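AGR_L_2016p (Agrobacterium tumefaciens, PDB 2GVH) probably hydrolyses the thioester bond of acyl-CoA substrates, releasing coenzyme A and a free carboxylic acid. Local coordinates at residues Val203-Glu208 with His259-Ala264; Ile32-Pro37 with Ala189-Ala194; Ile87-Glu92 with Ala113-Gly118. All blocks are in the same frame, centred on the assembly; numbering follows the deposited sequence.

Contact 1 (Val203-Glu208 with His259-Ala264); sequences VLASSE and HFTMVA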
loop_
_atom_site.group_PDB
_atom_site.type_symbol
_atom_site.label_atom_id
_atom_site.label_comp_id
_atom_site.label_asym_id
_atom_site.label_seq_id
_atom_site.Cartn_x
_atom_site.Cartn_y
_atom_site.Cartn_z
ATOM N N VAL B 203 -11.830 9.135 -18.280
ATOM C CA VAL B 203 -11.331 7.753 -18.252
ATOM C C VAL B 203 -10.350 7.533 -19.372
ATOM O O VAL B 203 -10.493 8.109 -20.447
ATOM C CB VAL B 203 -12.454 6.712 -18.344
ATOM C CG1 VAL B 203 -13.338 6.794 -17.107
ATOM C CG2 VAL B 203 -13.267 6.922 -19.622
ATOM N N LEU B 204 -9.326 6.752 -19.078
ATOM C CA LEU B 204 -8.325 6.335 -20.031
ATOM C C LEU B 204 -8.938 5.427 -21.111
ATOM O O LEU B 204 -9.556 4.402 -20.768
ATOM C CB LEU B 204 -7.249 5.546 -19.277
ATOM C CG LEU B 204 -6.173 4.907 -20.137
ATOM C CD1 LEU B 204 -5.273 6.028 -20.719
ATOM C CD2 LEU B 204 -5.370 3.949 -19.334
ATOM N N ALA B 205 -8.752 5.806 -22.380
ATOM C CA ALA B 205 -9.226 5.000 -23.517
ATOM C C ALA B 205 -8.065 4.299 -24.255
ATOM O O ALA B 205 -8.218 3.165 -24.726
ATOM C CB ALA B 205 -10.049 5.850 -24.484
ATOM N N SER B 206 -6.914 4.970 -24.346
ATOM C CA SER B 206 -5.739 4.326 -24.913
ATOM C C SER B 206 -4.458 5.017 -24.536
ATOM O O SER B 206 -4.460 6.195 -24.202
ATOM C CB SER B 206 -5.845 4.258 -26.435
ATOM O OG SER B 206 -5.975 5.560 -26.942
ATOM N N SER B 207 -3.354 4.295 -24.649
ATOM C CA SER B 207 -2.027 4.910 -24.460
ATOM C C SER B 207 -1.119 4.481 -25.590
ATOM O O SER B 207 -1.178 3.350 -26.023
ATOM C CB SER B 207 -1.423 4.434 -23.142
ATOM O OG SER B 207 -1.244 3.026 -23.182
ATOM N N GLU B 208 -0.280 5.390 -26.062
ATOM C CA GLU B 208 0.618 5.127 -27.174
ATOM C C GLU B 208 1.880 4.426 -26.688
ATOM O O GLU B 208 2.072 4.226 -25.490
ATOM C CB GLU B 208 0.971 6.442 -27.884
ATOM C CG GLU B 208 -0.241 7.102 -28.577
ATOM C CD GLU B 208 -1.037 6.088 -29.439
ATOM O OE1 GLU B 208 -0.455 5.504 -30.379
ATOM O OE2 GLU B 208 -2.234 5.849 -29.167
ATOM N N HIS B 259 1.791 9.404 -24.535
ATOM C CA HIS B 259 0.586 10.089 -24.993
ATOM C C HIS B 259 -0.582 9.203 -24.622
ATOM O O HIS B 259 -0.610 8.016 -24.998
ATOM C CB HIS B 259 0.637 10.323 -26.497
ATOM C CG HIS B 259 1.795 11.169 -26.916
ATOM N ND1 HIS B 259 1.676 12.522 -27.181
ATOM C CD2 HIS B 259 3.108 10.867 -27.057
ATOM C CE1 HIS B 259 2.864 13.005 -27.496
ATOM N NE2 HIS B 259 3.751 12.025 -27.425
ATOM N N PHE B 260 -1.523 9.782 -23.875
ATOM C CA PHE B 260 -2.725 9.081 -23.444
ATOM C C PHE B 260 -3.984 9.715 -24.018
ATOM O O PHE B 260 -4.098 10.939 -24.174
ATOM C CB PHE B 260 -2.794 9.054 -21.919
ATOM C CG PHE B 260 -1.534 8.546 -21.267
ATOM C CD1 PHE B 260 -0.494 9.420 -20.943
ATOM C CD2 PHE B 260 -1.395 7.190 -20.964
ATOM C CE1 PHE B 260 0.669 8.953 -20.336
ATOM C CE2 PHE B 260 -0.228 6.688 -20.354
ATOM C CZ PHE B 260 0.820 7.606 -20.054
ATOM N N THR B 261 -4.949 8.865 -24.345
ATOM C CA THR B 261 -6.222 9.399 -24.780
ATOM C C THR B 261 -7.206 9.245 -23.640
ATOM O O THR B 261 -7.352 8.158 -23.086
ATOM C CB THR B 261 -6.675 8.767 -26.089
ATOM O OG1 THR B 261 -5.728 9.120 -27.093
ATOM C CG2 THR B 261 -8.052 9.281 -26.525
HETATM N N MSE B 262 -7.843 10.355 -23.277
HETATM C CA MSE B 262 -8.799 10.380 -22.165
HETATM C C MSE B 262 -10.193 10.704 -22.678
HETATM O O MSE B 262 -10.345 11.493 -23.578
HETATM C CB MSE B 262 -8.371 11.440 -21.152
HETATM C CG MSE B 262 -6.995 11.188 -20.491
HETATM SE SE MSE B 262 -6.957 9.656 -19.153
HETATM C CE MSE B 262 -8.235 10.021 -18.023
ATOM N N VAL B 263 -11.221 10.096 -22.117
ATOM C CA VAL B 263 -12.568 10.405 -22.579
ATOM C C VAL B 263 -13.374 11.006 -21.444
ATOM O O VAL B 263 -13.333 10.497 -20.328
ATOM C CB VAL B 263 -13.253 9.163 -23.145
ATOM C CG1 VAL B 263 -14.734 9.427 -23.420
ATOM C CG2 VAL B 263 -12.562 8.721 -24.437
ATOM N N ALA B 264 -14.077 12.110 -21.716
ATOM C CA ALA B 264 -14.960 12.732 -20.726
ATOM C C ALA B 264 -16.217 11.911 -20.527
ATOM O O ALA B 264 -16.768 11.399 -21.491
ATOM C CB ALA B 264 -15.307 14.124 -21.142
#
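Ala205 and Ser206 both face Thr261, which makes a classic beta bulge in an antiparallel ladder. The ladder joins strand 202-211, an outermost strand of the second hotdog sheet within the chain, to strand 252-264.

The backbone bonds show the bulge directly. Thr261 O takes Ala205 N at 2.8 Å and, weakly, Ser206 N at 3.5 Å. The register shifts by one residue here. Before the bulge, Val203 and Val263 exchange both of their N-H...O bonds. After it, Thr261 N reaches Ser206 O at 2.7 Å, with an almost straight N-H...O angle of 177°. Glu208 N bonds to His259 O at 2.9 Å.

Ser206 OG stays within the contact, beside Thr261 CB. Glu208 and His259 find polar partners outside the two segments. The Glu208 carboxylate forms a salt bridge with Arg78 of the second subunit, and His259 ND1 bonds to Glu229. Ser206 and Ser207 also pair with a strand of the second subunit, so the sheet continues across the interface.

Apolar contacts lie on both faces. Val203 and Val263 share one face. Ala205 CB, at the bulge, points toward the other strand and meets Val263 CG2 at 3.8 Å. On the face of Leu204 and Met262, Ser207 CB comes obliquely to Phe260 CD2 at 3.5 Å, and Leu204 CD1 approaches the same ring obliquely. Phe260 and Met262, a selenomethionine, also pack on helix 179-198. The Met262 chain bends at chi2 (-72°) and chi3 (-54°), and its CE ends beside the Val203-Leu204 peptide, 3.6 Å from Leu204 N.

Contact 2 (Ile32-Pro37 with Ala189-Ala194); sequences IDIVFP and AAFVAA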
loop_
_atom_site.group_PDB
_atom_site.type_symbol
_atom_site.label_atom_id
_atom_site.label_comp_id
_atom_site.label_asym_id
_atom_site.label_seq_id
_atom_site.Cartn_x
_atom_site.Cartn_y
_atom_site.Cartn_z
ATOM N N ILE B 32 -0.010 15.596 -6.015
ATOM C CA ILE B 32 -1.405 15.585 -6.328
ATOM C C ILE B 32 -1.980 14.207 -6.109
ATOM O O ILE B 32 -1.422 13.227 -6.580
ATOM C CB ILE B 32 -1.680 16.080 -7.771
ATOM C CG1 ILE B 32 -1.486 17.584 -7.817
ATOM C CG2 ILE B 32 -3.098 15.839 -8.102
ATOM C CD1 ILE B 32 -1.512 18.232 -9.172
ATOM N N ASP B 33 -3.081 14.136 -5.370
ATOM C CA ASP B 33 -3.790 12.889 -5.178
ATOM C C ASP B 33 -5.251 13.004 -5.589
ATOM O O ASP B 33 -5.877 14.017 -5.391
ATOM C CB ASP B 33 -3.704 12.463 -3.732
ATOM C CG ASP B 33 -4.071 10.983 -3.534
ATOM O OD1 ASP B 33 -4.156 10.214 -4.541
ATOM O OD2 ASP B 33 -4.287 10.581 -2.361
ATOM N N ILE B 34 -5.793 11.961 -6.173
ATOM C CA ILE B 34 -7.205 11.950 -6.558
ATOM C C ILE B 34 -8.052 11.204 -5.568
ATOM O O ILE B 34 -7.712 10.100 -5.222
ATOM C CB ILE B 34 -7.395 11.262 -7.874
ATOM C CG1 ILE B 34 -6.603 11.977 -8.931
ATOM C CG2 ILE B 34 -8.884 11.245 -8.265
ATOM C CD1 ILE B 34 -5.971 11.008 -9.834
ATOM N N VAL B 35 -9.159 11.795 -5.128
ATOM C CA VAL B 35 -10.180 11.040 -4.368
ATOM C C VAL B 35 -11.384 10.872 -5.291
ATOM O O VAL B 35 -12.021 11.857 -5.645
ATOM C CB VAL B 35 -10.622 11.809 -3.098
ATOM C CG1 VAL B 35 -11.726 11.087 -2.371
ATOM C CG2 VAL B 35 -9.475 12.033 -2.180
ATOM N N PHE B 36 -11.695 9.649 -5.675
ATOM C CA PHE B 36 -12.838 9.381 -6.573
ATOM C C PHE B 36 -14.219 9.473 -5.923
ATOM O O PHE B 36 -14.357 9.188 -4.737
ATOM C CB PHE B 36 -12.710 7.985 -7.196
ATOM C CG PHE B 36 -11.682 7.896 -8.263
ATOM C CD1 PHE B 36 -10.360 7.609 -7.955
ATOM C CD2 PHE B 36 -12.021 8.117 -9.581
ATOM C CE1 PHE B 36 -9.376 7.550 -8.962
ATOM C CE2 PHE B 36 -11.050 8.059 -10.590
ATOM C CZ PHE B 36 -9.733 7.774 -10.282
ATOM N N PRO B 37 -15.258 9.824 -6.711
ATOM C CA PRO B 37 -16.611 9.945 -6.171
ATOM C C PRO B 37 -17.041 8.645 -5.520
ATOM O O PRO B 37 -16.879 7.585 -6.109
ATOM C CB PRO B 37 -17.460 10.230 -7.412
ATOM C CG PRO B 37 -16.529 10.864 -8.338
ATOM C CD PRO B 37 -15.234 10.140 -8.148
ATOM N N ALA B 189 -1.066 11.594 -13.912
ATOM C CA ALA B 189 -0.903 12.976 -14.402
ATOM C C ALA B 189 -1.798 13.280 -15.618
ATOM O O ALA B 189 -2.354 14.355 -15.734
ATOM C CB ALA B 189 0.576 13.309 -14.688
ATOM N N ALA B 190 -1.995 12.314 -16.496
ATOM C CA ALA B 190 -2.877 12.507 -17.645
ATOM C C ALA B 190 -4.338 12.667 -17.195
ATOM O O ALA B 190 -5.099 13.461 -17.742
ATOM C CB ALA B 190 -2.772 11.342 -18.573
ATOM N N PHE B 191 -4.737 11.906 -16.188
ATOM C CA PHE B 191 -6.067 12.063 -15.644
ATOM C C PHE B 191 -6.257 13.456 -15.067
ATOM O O PHE B 191 -7.253 14.090 -15.309
ATOM C CB PHE B 191 -6.312 11.018 -14.569
ATOM C CG PHE B 191 -7.595 11.211 -13.868
ATOM C CD1 PHE B 191 -7.728 12.208 -12.899
ATOM C CD2 PHE B 191 -8.697 10.461 -14.208
ATOM C CE1 PHE B 191 -8.932 12.439 -12.266
ATOM C CE2 PHE B 191 -9.901 10.676 -13.563
ATOM C CZ PHE B 191 -10.022 11.667 -12.597
ATOM N N VAL B 192 -5.272 13.946 -14.319
ATOM C CA VAL B 192 -5.351 15.264 -13.715
ATOM C C VAL B 192 -5.533 16.343 -14.790
ATOM O O VAL B 192 -6.554 17.013 -14.808
ATOM C CB VAL B 192 -4.101 15.543 -12.830
ATOM C CG1 VAL B 192 -3.927 17.065 -12.504
ATOM C CG2 VAL B 192 -4.139 14.691 -11.570
ATOM N N ALA B 193 -4.568 16.503 -15.688
ATOM C CA ALA B 193 -4.664 17.475 -16.800
ATOM C C ALA B 193 -5.933 17.398 -17.646
ATOM O O ALA B 193 -6.579 18.423 -17.865
ATOM C CB ALA B 193 -3.450 17.371 -17.717
ATOM N N ALA B 194 -6.286 16.212 -18.145
ATOM C CA ALA B 194 -7.594 16.018 -18.833
ATOM C C ALA B 194 -8.773 16.535 -18.042
ATOM O O ALA B 194 -9.570 17.326 -18.536
ATOM C CB ALA B 194 -7.855 14.512 -19.167
#
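Phe191 is the first residue of 189-194 to touch 32-37, and it meets both Ile34 and Phe36. Its CG is anti to the backbone N (chi1 174°), and the ring reaches from the helix to the strand. Its CD1 and CE1 atoms meet the isoleucine: Phe191 CD1 lies 3.7 Å from Ile34 CD1. Phe191 CE1 lies 4.1 Å from Ile34 CG1, so the end of the Ile34 chain runs beside the CD1-CE1 bond. The approach to the ring is oblique. CE2, across the ring, meets the phenylalanine, and Phe191 CE2 lies 4.1 Å from Phe36 CE2. The two rings meet obliquely, with planes 59° apart and centroids 5.7 Å apart. Ile34 also covers part of one face of the Phe36 ring: its CG2 sits 3.8 Å above the Phe36 ring plane, offset toward the rim. Phe36 packs as well on Asn41 of the second subunit.

This is one of the places where the two hotdog halves of the chain meet. Strand 29-35 is an outermost strand of the first five-stranded sheet within the chain. Helix 179-198 packs on the second sheet, where Ala189, Ala190, Ala193 and Ala194 touch its strands. The strand and helix segments cross at 76°, with their axes 9.7 Å apart at closest approach.

Val192 comes next and faces the start of the strand segment. Its CG2 is the branch that does the touching, 3.8 Å from Ile32 CG2, and the two side chains cross obliquely. The same Val192 methyl makes a looser contact with Ile34 CD1. No hydrogen bond joins the segments. Val192 packs further on Val160, and Ile32 on Met162, both of strand 160-165.

Contact 3 (Ile87-Glu92 with Ala113-Gly118); sequences IGHIVE and AETIIG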
loop_
_atom_site.group_PDB
_atom_site.type_symbol
_atom_site.label_atom_id
_atom_site.label_comp_id
_atom_site.label_asym_id
_atom_site.label_seq_id
_atom_site.Cartn_x
_atom_site.Cartn_y
_atom_site.Cartn_z
ATOM N N ILE B 87 -18.294 14.196 -2.287
ATOM C CA ILE B 87 -18.029 14.127 -3.733
ATOM C C ILE B 87 -16.569 13.690 -4.050
ATOM O O ILE B 87 -15.811 13.237 -3.159
ATOM C CB ILE B 87 -18.366 15.508 -4.415
ATOM N N GLY B 88 -16.169 13.827 -5.313
ATOM C CA GLY B 88 -14.797 13.485 -5.708
ATOM C C GLY B 88 -13.933 14.710 -5.895
ATOM O O GLY B 88 -14.446 15.752 -6.311
ATOM N N HIS B 89 -12.624 14.591 -5.625
ATOM C CA HIS B 89 -11.722 15.742 -5.669
ATOM C C HIS B 89 -10.323 15.468 -6.277
ATOM O O HIS B 89 -9.687 14.453 -6.020
ATOM C CB HIS B 89 -11.513 16.291 -4.241
ATOM C CG HIS B 89 -12.743 16.877 -3.623
ATOM N ND1 HIS B 89 -13.684 16.113 -2.959
ATOM C CD2 HIS B 89 -13.192 18.154 -3.579
ATOM C CE1 HIS B 89 -14.658 16.897 -2.528
ATOM N NE2 HIS B 89 -14.380 18.138 -2.891
ATOM N N ILE B 90 -9.807 16.393 -7.059
ATOM C CA ILE B 90 -8.367 16.395 -7.248
ATOM C C ILE B 90 -7.742 17.248 -6.165
ATOM O O ILE B 90 -8.101 18.416 -6.021
ATOM C CB ILE B 90 -7.908 16.949 -8.579
ATOM C CG1 ILE B 90 -8.411 16.095 -9.716
ATOM C CG2 ILE B 90 -6.418 16.914 -8.614
ATOM C CD1 ILE B 90 -8.267 16.769 -11.081
ATOM N N VAL B 91 -6.800 16.678 -5.423
ATOM C CA VAL B 91 -6.249 17.359 -4.242
ATOM C C VAL B 91 -4.799 17.698 -4.428
ATOM O O VAL B 91 -3.977 16.820 -4.674
ATOM C CB VAL B 91 -6.479 16.521 -2.953
ATOM C CG1 VAL B 91 -6.187 17.314 -1.747
ATOM C CG2 VAL B 91 -7.928 16.169 -2.894
ATOM N N GLU B 92 -4.479 18.965 -4.326
ATOM C CA GLU B 92 -3.125 19.400 -4.597
ATOM C C GLU B 92 -2.424 19.870 -3.356
ATOM O O GLU B 92 -2.926 20.718 -2.657
ATOM C CB GLU B 92 -3.121 20.523 -5.622
ATOM C CG GLU B 92 -1.744 20.794 -6.194
ATOM C CD GLU B 92 -1.686 21.955 -7.178
ATOM O OE1 GLU B 92 -2.724 22.532 -7.519
ATOM O OE2 GLU B 92 -0.573 22.325 -7.602
ATOM N N ALA B 113 -8.441 21.285 -2.322
ATOM C CA ALA B 113 -9.245 20.288 -2.962
ATOM C C ALA B 113 -10.175 20.967 -3.934
ATOM O O ALA B 113 -10.843 21.930 -3.568
ATOM C CB ALA B 113 -10.024 19.516 -1.915
ATOM N N GLU B 114 -10.215 20.478 -5.172
ATOM C CA GLU B 114 -11.147 20.974 -6.180
ATOM C C GLU B 114 -12.037 19.837 -6.649
ATOM O O GLU B 114 -11.523 18.757 -6.903
ATOM C CB GLU B 114 -10.371 21.545 -7.357
ATOM C CG GLU B 114 -9.797 22.903 -7.092
ATOM C CD GLU B 114 -8.904 23.434 -8.213
ATOM O OE1 GLU B 114 -9.151 23.138 -9.412
ATOM O OE2 GLU B 114 -7.944 24.169 -7.878
ATOM N N THR B 115 -13.349 20.054 -6.782
ATOM C CA THR B 115 -14.217 18.985 -7.246
ATOM C C THR B 115 -13.735 18.536 -8.606
ATOM O O THR B 115 -13.226 19.342 -9.381
ATOM C CB THR B 115 -15.715 19.370 -7.389
ATOM O OG1 THR B 115 -15.843 20.526 -8.204
ATOM C CG2 THR B 115 -16.351 19.617 -6.071
ATOM N N ILE B 116 -13.899 17.250 -8.883
ATOM C CA ILE B 116 -13.591 16.700 -10.175
ATOM C C ILE B 116 -14.614 17.242 -11.146
ATOM O O ILE B 116 -14.250 17.694 -12.220
ATOM C CB ILE B 116 -13.612 15.148 -10.151
ATOM C CG1 ILE B 116 -12.453 14.633 -9.310
ATOM C CG2 ILE B 116 -13.562 14.577 -11.562
ATOM C CD1 ILE B 116 -12.577 13.235 -8.892
ATOM N N ILE B 117 -15.898 17.173 -10.758
ATOM C CA ILE B 117 -16.977 17.712 -11.566
ATOM C C ILE B 117 -17.166 19.166 -11.170
ATOM O O ILE B 117 -17.555 19.450 -10.041
ATOM C CB ILE B 117 -18.324 16.928 -11.388
ATOM C CG1 ILE B 117 -18.168 15.460 -11.781
ATOM C CG2 ILE B 117 -19.436 17.581 -12.212
ATOM C CD1 ILE B 117 -19.086 14.558 -11.014
ATOM N N GLY B 118 -16.877 20.087 -12.089
ATOM C CA GLY B 118 -17.053 21.508 -11.840
ATOM C C GLY B 118 -15.819 22.294 -11.417
ATOM O O GLY B 118 -15.781 23.503 -11.585
#
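His89 to Val91 and Ala113 to Thr115 pair at the open end of the beta hairpin formed by strands 89-100 and 104-115. Ile90 and Glu114 form the hydrogen-bonded pair. Ile90 N gives to Glu114 O at 2.9 Å, and Glu114 N gives to Ile90 O at 3.1 Å. Beyond the strand ends, Ile116 N reaches Gly88 O at 3.0 Å. That donor stands above the carbonyl plane, 44° out of it.

The hairpin belongs to the first hotdog sheet, between strands 29-35 and 121-133. Val91 and Ala113 share one face, with Val91 CG2 4.1 Å from Ala113 CB. The side chains of the His89-Thr115 pair diverge. With CG anti to the carbonyl carbon (chi1 -66°), the His89 ring starts beside its own backbone N. Its CD2 lies 3.8 Å from Ala113 CB, and its NE2 lies near Thr115 CG2. The His89 ring also meets the His122 ring.

Ile90 and Glu114 lie on the other face, where Ile90 packs on Ser195 and Arg196 of helix 179-198. The Glu114 carboxylate forms a salt bridge with Arg119. Ile116 brings its CD1 to 3.5 Å from His89 N, against the Gly88-His89 peptide. In the turn that follows, Thr115 OG1 donates to Ile117 O at 2.7 Å, and the same hydroxyl oxygen bonds to Gln120 N.

Overall arrangement
Contacts 2 and 3 are close neighbours, with centres 8 Å apart. They share the first sheet, where strand 29-35 lies beside strand 89-100, and Val35 O probably accepts a hydrogen bond from His89 N. Contact 1 lies in the second sheet, its centre 13 Å from that of contact 2 and 20 Å from that of contact 3. Helix 179-198 links contacts 1 and 2: Met262 and Phe260 pack on the same turns that carry Phe191 and Val192. Along the chain, contact 3 falls between the two segments of contact 2, and contact 1 follows both. Contacts 1 and 2 both touch the second subunit; in contact 1 strand 202-211 pairs with it, serving both fold and assembly.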